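Local atomic coordinates of type III effector NopAA (Sinorhizobium fredii USDA 257, PDB entry 6SDU), a protein that hydrolyses the plant cell-wall polysaccharide xyloglucan as a secreted type III effector of a rhizobium, and probably also has cellulase activity. Residues A[33-39]-A[72-78]; A[212-216]-A[229-234]; A[111-117]-A[204-210]. All blocks are in the same frame, centred on the assembly; numbering follows the deposited sequence.

Contact 1: residues A[33-39]-A[72-78]; sequences GYSWNND and SYPHVAF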
loop_
_atom_site.group_PDB
_atom_site.type_symbol
_atom_site.label_atom_id
_atom_site.label_comp_id
_atom_site.label_asym_id
_atom_site.label_seq_id
_atom_site.Cartn_x
_atom_site.Cartn_y
_atom_site.Cartn_z
ATOM N N GLY A 33 13.398 1.133 -13.980
ATOM C CA GLY A 33 12.061 1.658 -13.762
ATOM C C GLY A 33 11.443 1.356 -12.412
ATOM O O GLY A 33 10.355 1.872 -12.119
ATOM N N TYR A 34 12.047 0.484 -11.613
ATOM C CA TYR A 34 11.551 0.222 -10.275
ATOM C C TYR A 34 12.449 0.964 -9.300
ATOM O O TYR A 34 13.663 1.063 -9.514
ATOM C CB TYR A 34 11.544 -1.279 -9.960
ATOM C CG TYR A 34 10.528 -2.106 -10.731
ATOM C CD1 TYR A 34 10.776 -2.521 -12.044
ATOM C CD2 TYR A 34 9.329 -2.504 -10.137
ATOM C CE1 TYR A 34 9.851 -3.294 -12.745
ATOM C CE2 TYR A 34 8.400 -3.277 -10.832
ATOM C CZ TYR A 34 8.663 -3.666 -12.136
ATOM O OH TYR A 34 7.737 -4.423 -12.825
ATOM N N SER A 35 11.861 1.503 -8.243
ATOM C CA SER A 35 12.653 2.081 -7.169
ATOM C C SER A 35 12.181 1.518 -5.837
ATOM O O SER A 35 11.031 1.086 -5.692
ATOM C CB SER A 35 12.614 3.620 -7.179
ATOM O OG SER A 35 11.318 4.112 -6.921
ATOM N N TRP A 36 13.109 1.463 -4.885
ATOM C CA TRP A 36 12.844 0.960 -3.540
ATOM C C TRP A 36 13.202 2.041 -2.533
ATOM O O TRP A 36 14.258 2.672 -2.657
ATOM C CB TRP A 36 13.637 -0.318 -3.269
ATOM C CG TRP A 36 13.216 -1.505 -4.130
ATOM C CD1 TRP A 36 12.353 -2.521 -3.779
ATOM C CD2 TRP A 36 13.656 -1.801 -5.464
ATOM N NE1 TRP A 36 12.224 -3.414 -4.823
ATOM C CE2 TRP A 36 13.018 -3.004 -5.863
ATOM C CE3 TRP A 36 14.531 -1.170 -6.361
ATOM C CZ2 TRP A 36 13.215 -3.577 -7.127
ATOM C CZ3 TRP A 36 14.738 -1.744 -7.607
ATOM C CH2 TRP A 36 14.074 -2.936 -7.983
ATOM N N ASN A 37 12.330 2.257 -1.540
ATOM C CA ASN A 37 12.485 3.339 -0.568
ATOM C C ASN A 37 12.303 2.828 0.857
ATOM O O ASN A 37 11.246 2.288 1.195
ATOM C CB ASN A 37 11.480 4.449 -0.870
ATOM C CG ASN A 37 11.632 4.981 -2.277
ATOM O OD1 ASN A 37 12.409 5.912 -2.506
ATOM N ND2 ASN A 37 10.916 4.375 -3.241
ATOM N N ASN A 38 13.338 3.013 1.686
ATOM C CA ASN A 38 13.342 2.648 3.113
ATOM C C ASN A 38 12.742 3.767 3.968
ATOM O O ASN A 38 13.408 4.350 4.823
ATOM C CB ASN A 38 14.761 2.329 3.569
ATOM C CG ASN A 38 14.787 1.491 4.822
ATOM O OD1 ASN A 38 13.880 0.703 5.054
ATOM N ND2 ASN A 38 15.810 1.673 5.651
ATOM N N ASP A 39 11.458 4.047 3.750
ATOM C CA ASP A 39 10.810 5.195 4.395
ATOM C C ASP A 39 10.463 4.906 5.853
ATOM O O ASP A 39 9.641 4.020 6.123
ATOM C CB ASP A 39 9.556 5.597 3.632
ATOM C CG ASP A 39 9.866 6.224 2.306
ATOM O OD1 ASP A 39 11.050 6.169 1.883
ATOM O OD2 ASP A 39 8.924 6.795 1.702
ATOM N N SER A 72 6.539 3.657 9.429
ATOM C CA SER A 72 7.336 3.456 8.238
ATOM C C SER A 72 6.476 2.909 7.108
ATOM O O SER A 72 5.403 2.335 7.329
ATOM C CB SER A 72 8.487 2.502 8.552
ATOM O OG SER A 72 7.972 1.206 8.850
ATOM N N TYR A 73 6.947 3.120 5.885
ATOM C CA TYR A 73 6.354 2.513 4.694
ATOM C C TYR A 73 7.469 2.116 3.742
ATOM O O TYR A 73 7.694 2.776 2.719
ATOM C CB TYR A 73 5.356 3.456 4.015
ATOM C CG TYR A 73 4.611 2.850 2.807
ATOM C CD1 TYR A 73 3.906 1.650 2.914
ATOM C CD2 TYR A 73 4.604 3.498 1.570
ATOM C CE1 TYR A 73 3.220 1.106 1.818
ATOM C CE2 TYR A 73 3.924 2.967 0.463
ATOM C CZ TYR A 73 3.236 1.775 0.587
ATOM O OH TYR A 73 2.576 1.247 -0.519
ATOM N N PRO A 74 8.222 1.059 4.070
ATOM C CA PRO A 74 9.157 0.495 3.081
ATOM C C PRO A 74 8.391 0.046 1.845
ATOM O O PRO A 74 7.374 -0.654 1.943
ATOM C CB PRO A 74 9.773 -0.705 3.808
ATOM C CG PRO A 74 8.811 -1.030 4.909
ATOM C CD PRO A 74 8.235 0.300 5.331
ATOM N N HIS A 75 8.860 0.454 0.671
ATOM C CA HIS A 75 8.045 0.128 -0.490
ATOM C C HIS A 75 8.876 0.135 -1.752
ATOM O O HIS A 75 9.959 0.713 -1.812
ATOM C CB HIS A 75 6.875 1.088 -0.640
ATOM C CG HIS A 75 7.287 2.476 -1.016
ATOM N ND1 HIS A 75 7.688 3.406 -0.081
ATOM C CD2 HIS A 75 7.337 3.101 -2.216
ATOM C CE1 HIS A 75 7.970 4.545 -0.689
ATOM N NE2 HIS A 75 7.780 4.382 -1.985
ATOM N N VAL A 76 8.321 -0.522 -2.759
ATOM C CA VAL A 76 8.793 -0.509 -4.131
ATOM C C VAL A 76 7.831 0.394 -4.901
ATOM O O VAL A 76 6.655 0.495 -4.542
ATOM C CB VAL A 76 8.829 -1.949 -4.684
ATOM C CG1 VAL A 76 7.429 -2.581 -4.601
ATOM C CG2 VAL A 76 9.375 -2.018 -6.127
ATOM N N ALA A 77 8.338 1.130 -5.888
ATOM C CA ALA A 77 7.514 2.062 -6.651
ATOM C C ALA A 77 7.794 1.943 -8.144
ATOM O O ALA A 77 8.932 1.706 -8.560
ATOM C CB ALA A 77 7.738 3.530 -6.194
ATOM N N PHE A 78 6.749 2.173 -8.949
ATOM C CA PHE A 78 6.815 2.110 -10.407
ATOM C C PHE A 78 6.043 3.283 -11.014
ATOM O O PHE A 78 4.840 3.438 -10.772
ATOM C CB PHE A 78 6.237 0.771 -10.902
ATOM C CG PHE A 78 6.457 0.495 -12.388
ATOM C CD1 PHE A 78 5.512 0.875 -13.338
ATOM C CD2 PHE A 78 7.593 -0.186 -12.827
ATOM C CE1 PHE A 78 5.704 0.598 -14.699
ATOM C CE2 PHE A 78 7.792 -0.464 -14.178
ATOM C CZ PHE A 78 6.842 -0.069 -15.117
#
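Trp36 and Val76 face each other as a non-hydrogen-bonded pair of two antiparallel strands in the beta-sandwich of this family 12 glycoside hydrolase, and they show how one ladder can serve two different faces. On the face bearing Tyr34, Trp36, Val76 and Phe78 the packing is tight. Val76 CG2 sits over the five-membered ring of Trp36, 3.8 Å from its centroid, while Trp58 meets the same indole edge-to-face. Next along, the edge of Phe78 is turned toward the face of Tyr34 with CD2 above the ring centre, the planes at 56°; the swing of Phe78 CG away from its backbone N (chi1 -171°) carries the phenyl there, and Tyr34 OH is hydrogen-bonded to Val234 N in the opposing sheet. Between the faces runs the backbone ladder, which includes Ala77 N to Ser35 O at 2.7 Å and Asn37 N to His75 O at 2.8 Å. The other face is more polar and more open to solvent at Ser35, Asn37 and Asp39, which are partly exposed; the side chain of Tyr73 is about 7 Å from a bound glucose unit. Here the His75 imidazole is turned back along its own strand and fixed in rotation by an almost straight bond, 2.9 Å from ND1 to Tyr73 O and in the ring plane. At the same ring's edge, Asp39 OD2 stands 3.4 Å from His75 CE1, its carboxylate plane 84° from the imidazole.

Contact 2: residues A[212-216]-A[229-234]; sequences VQYGV and FNNWSV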
loop_
_atom_site.group_PDB
_atom_site.type_symbol
_atom_site.label_atom_id
_atom_site.label_comp_id
_atom_site.label_asym_id
_atom_site.label_seq_id
_atom_site.Cartn_x
_atom_site.Cartn_y
_atom_site.Cartn_z
ATOM N N VAL A 212 2.610 3.799 -8.987
ATOM C CA VAL A 212 2.049 2.598 -8.377
ATOM C C VAL A 212 3.071 2.104 -7.359
ATOM O O VAL A 212 4.204 1.775 -7.727
ATOM C CB VAL A 212 1.730 1.500 -9.407
ATOM C CG1 VAL A 212 1.417 0.182 -8.683
ATOM C CG2 VAL A 212 0.552 1.888 -10.252
ATOM N N GLN A 213 2.700 2.082 -6.080
ATOM C CA GLN A 213 3.604 1.648 -5.014
ATOM C C GLN A 213 3.084 0.398 -4.302
ATOM O O GLN A 213 1.877 0.128 -4.293
ATOM C CB GLN A 213 3.820 2.766 -3.989
ATOM C CG GLN A 213 4.355 4.031 -4.593
ATOM C CD GLN A 213 4.417 5.207 -3.626
ATOM O OE1 GLN A 213 3.845 5.186 -2.528
ATOM N NE2 GLN A 213 5.100 6.254 -4.049
ATOM N N TYR A 214 4.005 -0.372 -3.710
ATOM C CA TYR A 214 3.629 -1.529 -2.904
ATOM C C TYR A 214 4.613 -1.728 -1.752
ATOM O O TYR A 214 5.828 -1.714 -1.963
ATOM C CB TYR A 214 3.553 -2.807 -3.752
ATOM C CG TYR A 214 2.785 -3.924 -3.076
ATOM C CD1 TYR A 214 1.414 -3.819 -2.849
ATOM C CD2 TYR A 214 3.432 -5.092 -2.656
ATOM C CE1 TYR A 214 0.698 -4.863 -2.233
ATOM C CE2 TYR A 214 2.732 -6.138 -2.037
ATOM C CZ TYR A 214 1.370 -6.015 -1.820
ATOM O OH TYR A 214 0.678 -7.050 -1.197
ATOM N N GLY A 215 4.082 -1.959 -0.557
ATOM C CA GLY A 215 4.931 -2.149 0.608
ATOM C C GLY A 215 4.098 -2.436 1.834
ATOM O O GLY A 215 2.998 -2.979 1.719
ATOM N N VAL A 216 4.645 -2.123 3.016
ATOM C CA VAL A 216 3.938 -2.341 4.276
ATOM C C VAL A 216 4.007 -1.083 5.147
ATOM O O VAL A 216 5.095 -0.539 5.398
ATOM C CB VAL A 216 4.473 -3.600 5.011
ATOM C CG1 VAL A 216 5.951 -3.521 5.273
ATOM C CG2 VAL A 216 3.696 -3.889 6.294
ATOM N N PHE A 229 8.806 -10.047 -0.154
ATOM C CA PHE A 229 8.004 -9.843 -1.350
ATOM C C PHE A 229 8.748 -10.657 -2.396
ATOM O O PHE A 229 9.704 -10.182 -3.016
ATOM C CB PHE A 229 7.863 -8.351 -1.674
ATOM C CG PHE A 229 7.185 -7.565 -0.568
ATOM C CD1 PHE A 229 5.803 -7.466 -0.510
ATOM C CD2 PHE A 229 7.926 -6.966 0.436
ATOM C CE1 PHE A 229 5.174 -6.753 0.518
ATOM C CE2 PHE A 229 7.300 -6.265 1.485
ATOM C CZ PHE A 229 5.930 -6.167 1.530
ATOM N N ASN A 230 8.261 -11.879 -2.628
ATOM C CA ASN A 230 8.979 -12.804 -3.496
ATOM C C ASN A 230 8.769 -12.455 -4.948
ATOM O O ASN A 230 9.658 -12.680 -5.778
ATOM C CB ASN A 230 8.506 -14.240 -3.282
ATOM C CG ASN A 230 8.713 -14.710 -1.883
ATOM O OD1 ASN A 230 9.773 -14.482 -1.293
ATOM N ND2 ASN A 230 7.714 -15.401 -1.335
ATOM N N ASN A 231 7.616 -11.883 -5.265
ATOM C CA ASN A 231 7.449 -11.333 -6.586
ATOM C C ASN A 231 6.615 -10.071 -6.488
ATOM O O ASN A 231 5.701 -9.987 -5.663
ATOM C CB ASN A 231 6.803 -12.337 -7.535
ATOM C CG ASN A 231 6.639 -11.765 -8.908
ATOM O OD1 ASN A 231 7.623 -11.412 -9.551
ATOM N ND2 ASN A 231 5.397 -11.616 -9.353
ATOM N N TRP A 232 6.981 -9.078 -7.302
ATOM C CA TRP A 232 6.172 -7.883 -7.517
ATOM C C TRP A 232 6.496 -7.356 -8.904
ATOM O O TRP A 232 7.660 -7.072 -9.196
ATOM C CB TRP A 232 6.426 -6.796 -6.461
ATOM C CG TRP A 232 5.335 -5.746 -6.504
ATOM C CD1 TRP A 232 4.063 -5.883 -6.019
ATOM C CD2 TRP A 232 5.390 -4.430 -7.107
ATOM N NE1 TRP A 232 3.333 -4.746 -6.270
ATOM C CE2 TRP A 232 4.119 -3.840 -6.933
ATOM C CE3 TRP A 232 6.385 -3.697 -7.755
ATOM C CZ2 TRP A 232 3.825 -2.547 -7.362
ATOM C CZ3 TRP A 232 6.088 -2.413 -8.192
ATOM C CH2 TRP A 232 4.827 -1.847 -7.979
ATOM N N SER A 233 5.476 -7.203 -9.745
ATOM C CA SER A 233 5.652 -6.706 -11.104
ATOM C C SER A 233 4.470 -5.813 -11.459
ATOM O O SER A 233 3.381 -5.968 -10.905
ATOM C CB SER A 233 5.764 -7.857 -12.119
ATOM O OG SER A 233 4.638 -8.716 -12.035
ATOM N N VAL A 234 4.688 -4.878 -12.385
ATOM C CA VAL A 234 3.632 -4.016 -12.905
ATOM C C VAL A 234 3.624 -4.151 -14.419
ATOM O O VAL A 234 4.690 -4.183 -15.050
ATOM C CB VAL A 234 3.811 -2.541 -12.498
ATOM C CG1 VAL A 234 2.781 -1.621 -13.224
ATOM C CG2 VAL A 234 3.687 -2.393 -10.991
#
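The hydroxyl of Tyr214, whose ring touches both Trp232 and Phe229, is gripped from two strands: Tyr214 OH is hydrogen-bonded both to Gln96 OE1 and to Thr123 OG1. No hydrogen bond passes directly between strands 212-216 and 229-234; their contacts are mostly apolar, as expected where two sheets of a sandwich lie face to face, here 9.3 Å apart at the strand axes. Tyr214 reaches across with CG swung away from its backbone N (chi1 -163°), and Trp232 does the same from the opposite sheet. Their rings lie 7° from parallel but are displaced past each other, with little face shared; the indole face is instead covered near its rim by Tyr214 CB, 3.4 Å from Trp232 CE2. Phe229 comes in almost perpendicular to the phenol, its CE1 3.6 Å from Tyr214 CE2, and stacks on Trp58 within its own sheet. At the far end, Val212 CG1 touches both Trp232, 3.9 Å from CZ2, and Val234, 4.1 Å from CG2. Cohesion between the strands therefore rests on shape and dispersion, while the hydroxyl's bonds to a strand of each sheet hold the outer end of the Tyr214 ring.

Contact 3: residues A[111-117]-A[204-210]; sequences WDSSNKH and FGDIEVG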
loop_
_atom_site.group_PDB
_atom_site.type_symbol
_atom_site.label_atom_id
_atom_site.label_comp_id
_atom_site.label_asym_id
_atom_site.label_seq_id
_atom_site.Cartn_x
_atom_site.Cartn_y
_atom_site.Cartn_z
ATOM N N TRP A 111 -0.850 6.765 -6.635
ATOM C CA TRP A 111 -0.952 8.217 -6.600
ATOM C C TRP A 111 -1.233 8.788 -7.985
ATOM O O TRP A 111 -0.854 8.211 -9.002
ATOM C CB TRP A 111 0.333 8.844 -6.098
ATOM C CG TRP A 111 0.684 8.508 -4.691
ATOM C CD1 TRP A 111 1.388 7.412 -4.234
ATOM C CD2 TRP A 111 0.335 9.276 -3.545
ATOM N NE1 TRP A 111 1.488 7.466 -2.849
ATOM C CE2 TRP A 111 0.861 8.608 -2.412
ATOM C CE3 TRP A 111 -0.379 10.466 -3.364
ATOM C CZ2 TRP A 111 0.710 9.107 -1.119
ATOM C CZ3 TRP A 111 -0.535 10.964 -2.076
ATOM C CH2 TRP A 111 0.005 10.282 -0.968
ATOM N N ASP A 112 -1.886 9.935 -8.025
ATOM C CA ASP A 112 -1.927 10.640 -9.291
ATOM C C ASP A 112 -0.725 11.579 -9.357
ATOM O O ASP A 112 -0.012 11.775 -8.369
ATOM C CB ASP A 112 -3.253 11.369 -9.465
ATOM C CG ASP A 112 -3.454 12.507 -8.496
ATOM O OD1 ASP A 112 -2.921 12.466 -7.368
ATOM O OD2 ASP A 112 -4.184 13.448 -8.870
ATOM N N SER A 113 -0.465 12.128 -10.548
ATOM C CA SER A 113 0.744 12.935 -10.724
ATOM C C SER A 113 0.763 14.165 -9.825
ATOM O O SER A 113 1.832 14.566 -9.346
ATOM C CB SER A 113 0.902 13.341 -12.189
ATOM O OG SER A 113 1.295 12.203 -12.934
ATOM N N SER A 114 -0.403 14.742 -9.546
ATOM C CA SER A 114 -0.496 15.931 -8.711
ATOM C C SER A 114 -0.443 15.620 -7.221
ATOM O O SER A 114 -0.303 16.548 -6.422
ATOM C CB SER A 114 -1.814 16.634 -8.998
ATOM O OG SER A 114 -2.894 15.809 -8.594
ATOM N N ASN A 115 -0.558 14.344 -6.840
ATOM C CA ASN A 115 -0.597 13.895 -5.440
ATOM C C ASN A 115 -1.784 14.479 -4.681
ATOM O O ASN A 115 -1.737 14.633 -3.463
ATOM C CB ASN A 115 0.710 14.207 -4.700
ATOM C CG ASN A 115 1.927 13.588 -5.367
ATOM O OD1 ASN A 115 2.920 14.263 -5.618
ATOM N ND2 ASN A 115 1.848 12.301 -5.664
ATOM N N LYS A 116 -2.902 14.698 -5.372
ATOM C CA LYS A 116 -4.131 15.131 -4.728
ATOM C C LYS A 116 -5.073 13.976 -4.493
ATOM O O LYS A 116 -6.049 14.125 -3.755
ATOM C CB LYS A 116 -4.823 16.229 -5.570
ATOM C CG LYS A 116 -4.002 17.539 -5.636
ATOM C CD LYS A 116 -4.441 18.536 -4.566
ATOM C CE LYS A 116 -3.259 19.353 -4.028
ATOM N NZ LYS A 116 -2.502 18.736 -2.862
ATOM N N HIS A 117 -4.782 12.815 -5.067
ATOM C CA HIS A 117 -5.579 11.613 -4.870
ATOM C C HIS A 117 -4.665 10.438 -4.589
ATOM O O HIS A 117 -3.717 10.185 -5.343
ATOM C CB HIS A 117 -6.443 11.331 -6.106
ATOM C CG HIS A 117 -7.409 12.428 -6.396
ATOM N ND1 HIS A 117 -7.131 13.441 -7.290
ATOM C CD2 HIS A 117 -8.633 12.699 -5.878
ATOM C CE1 HIS A 117 -8.157 14.275 -7.331
ATOM N NE2 HIS A 117 -9.083 13.845 -6.487
ATOM N N PHE A 204 -12.867 11.413 -8.756
ATOM C CA PHE A 204 -11.976 12.176 -9.622
ATOM C C PHE A 204 -12.398 11.953 -11.070
ATOM O O PHE A 204 -13.235 11.098 -11.368
ATOM C CB PHE A 204 -10.494 11.802 -9.416
ATOM C CG PHE A 204 -10.227 10.316 -9.341
ATOM C CD1 PHE A 204 -10.395 9.494 -10.460
ATOM C CD2 PHE A 204 -9.782 9.740 -8.153
ATOM C CE1 PHE A 204 -10.147 8.114 -10.382
ATOM C CE2 PHE A 204 -9.531 8.357 -8.065
ATOM C CZ PHE A 204 -9.706 7.546 -9.182
ATOM N N GLY A 205 -11.817 12.754 -11.967
ATOM C CA GLY A 205 -12.060 12.682 -13.405
ATOM C C GLY A 205 -11.034 11.827 -14.127
ATOM O O GLY A 205 -10.633 10.773 -13.618
ATOM N N ASP A 206 -10.611 12.263 -15.320
ATOM C CA ASP A 206 -9.579 11.569 -16.093
ATOM C C ASP A 206 -8.232 11.894 -15.448
ATOM O O ASP A 206 -7.482 12.787 -15.851
ATOM C CB ASP A 206 -9.617 11.955 -17.566
ATOM C CG ASP A 206 -8.695 11.084 -18.417
ATOM O OD1 ASP A 206 -8.455 9.921 -18.014
ATOM O OD2 ASP A 206 -8.230 11.546 -19.487
ATOM N N ILE A 207 -7.959 11.152 -14.386
ATOM C CA ILE A 207 -6.768 11.331 -13.574
ATOM C C ILE A 207 -5.527 10.925 -14.366
ATOM O O ILE A 207 -5.540 9.932 -15.113
ATOM C CB ILE A 207 -6.989 10.466 -12.322
ATOM C CG1 ILE A 207 -5.952 10.626 -11.246
ATOM C CG2 ILE A 207 -7.068 8.992 -12.696
ATOM C CD1 ILE A 207 -6.208 9.624 -10.122
ATOM N N GLU A 208 -4.441 11.681 -14.215
ATOM C CA GLU A 208 -3.150 11.243 -14.741
ATOM C C GLU A 208 -2.479 10.378 -13.675
ATOM O O GLU A 208 -2.090 10.876 -12.616
ATOM C CB GLU A 208 -2.236 12.402 -15.137
ATOM C CG GLU A 208 -1.041 11.830 -15.900
ATOM C CD GLU A 208 -0.100 12.847 -16.495
ATOM O OE1 GLU A 208 -0.490 13.486 -17.495
ATOM O OE2 GLU A 208 1.048 12.964 -15.997
ATOM N N VAL A 209 -2.383 9.080 -13.950
ATOM C CA VAL A 209 -1.788 8.106 -13.038
ATOM C C VAL A 209 -0.287 8.361 -12.928
ATOM O O VAL A 209 0.447 8.288 -13.920
ATOM C CB VAL A 209 -2.095 6.679 -13.518
ATOM C CG1 VAL A 209 -1.523 5.596 -12.575
ATOM C CG2 VAL A 209 -3.598 6.528 -13.692
ATOM N N GLY A 210 0.177 8.629 -11.711
ATOM C CA GLY A 210 1.559 8.961 -11.429
ATOM C C GLY A 210 2.383 7.763 -11.013
ATOM O O GLY A 210 3.264 7.322 -11.751
#
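Between Trp111–Ser113 and Glu208–Gly210 the chains run antiparallel for a single bridge, Asp112 opposite Val209 as a non-hydrogen-bonded pair, framed by bonds from Gly210 N to Trp111 O and from Ser113 N to Glu208 O, each 2.9 Å long. Gly210, with no side chain, lets the backbones close to 4.1 Å between its CA and that of Ser113. Beyond this bridge the chains part, and side chains take over. Ser113 OG donates to Glu208 OE2, 3.2 Å away, on the anti side of the carboxylate; this is the exposed margin of the contact. Asp112 points its carboxylate back into its own type I turn, Asp112 to Asn115, with CG lodged between the backbone N and the carbonyl carbon (chi1 67°). There Ser114 OG gives a short 2.7 Å bond to Asp112 OD2 and His117 N a 3.0 Å bond to Asp112 OD1, each well out of the carboxylate plane, from opposite faces, while His117 ND1 adds a weak one to OD2. The buried carboxylate therefore ties the two ends of the hairpin loop together, and its charge may polarise the imidazole. Across the gap, Ile207 CG1 presses on Asp112 CB at 3.3 Å, their side chains crossing at about a right angle. Phe204 turns its edge to the face of His117, planes at 73°, and puts CB over that same imidazole; Ile207 CD1 in turn lies over the centre of the Phe204 ring. Outward from here, Phe204 and Val209 pack on helix 191-200, at Ile198 and Leu195, whereas Val209 and Gly210 bond through their backbones to strand 72-83, so that the start of strand 208-218 is flanked by that strand and strand 103-112.

All three contacts meet in one large mixed sheet, where strands 34-40, 72-83, 208-218 and 103-112 lie side by side in that order. Contact 1 joins the first two and contact 3 the last two; contact 2 leaves this sheet and crosses to strand 225-236 of the other. Centres of contacts 1 and 2 are about 9 Å apart, joined by probable backbone bonds such as Val76 N to Tyr214 O, whereas contact 3 lies about 20 Å from contact 2, bridged by a weak bond between Gln213 and Trp111. Along the chain contact 1 closes first, then contact 3, then contact 2. Together they knit a sandwich whose mixed sheet runs beside the bound sugar.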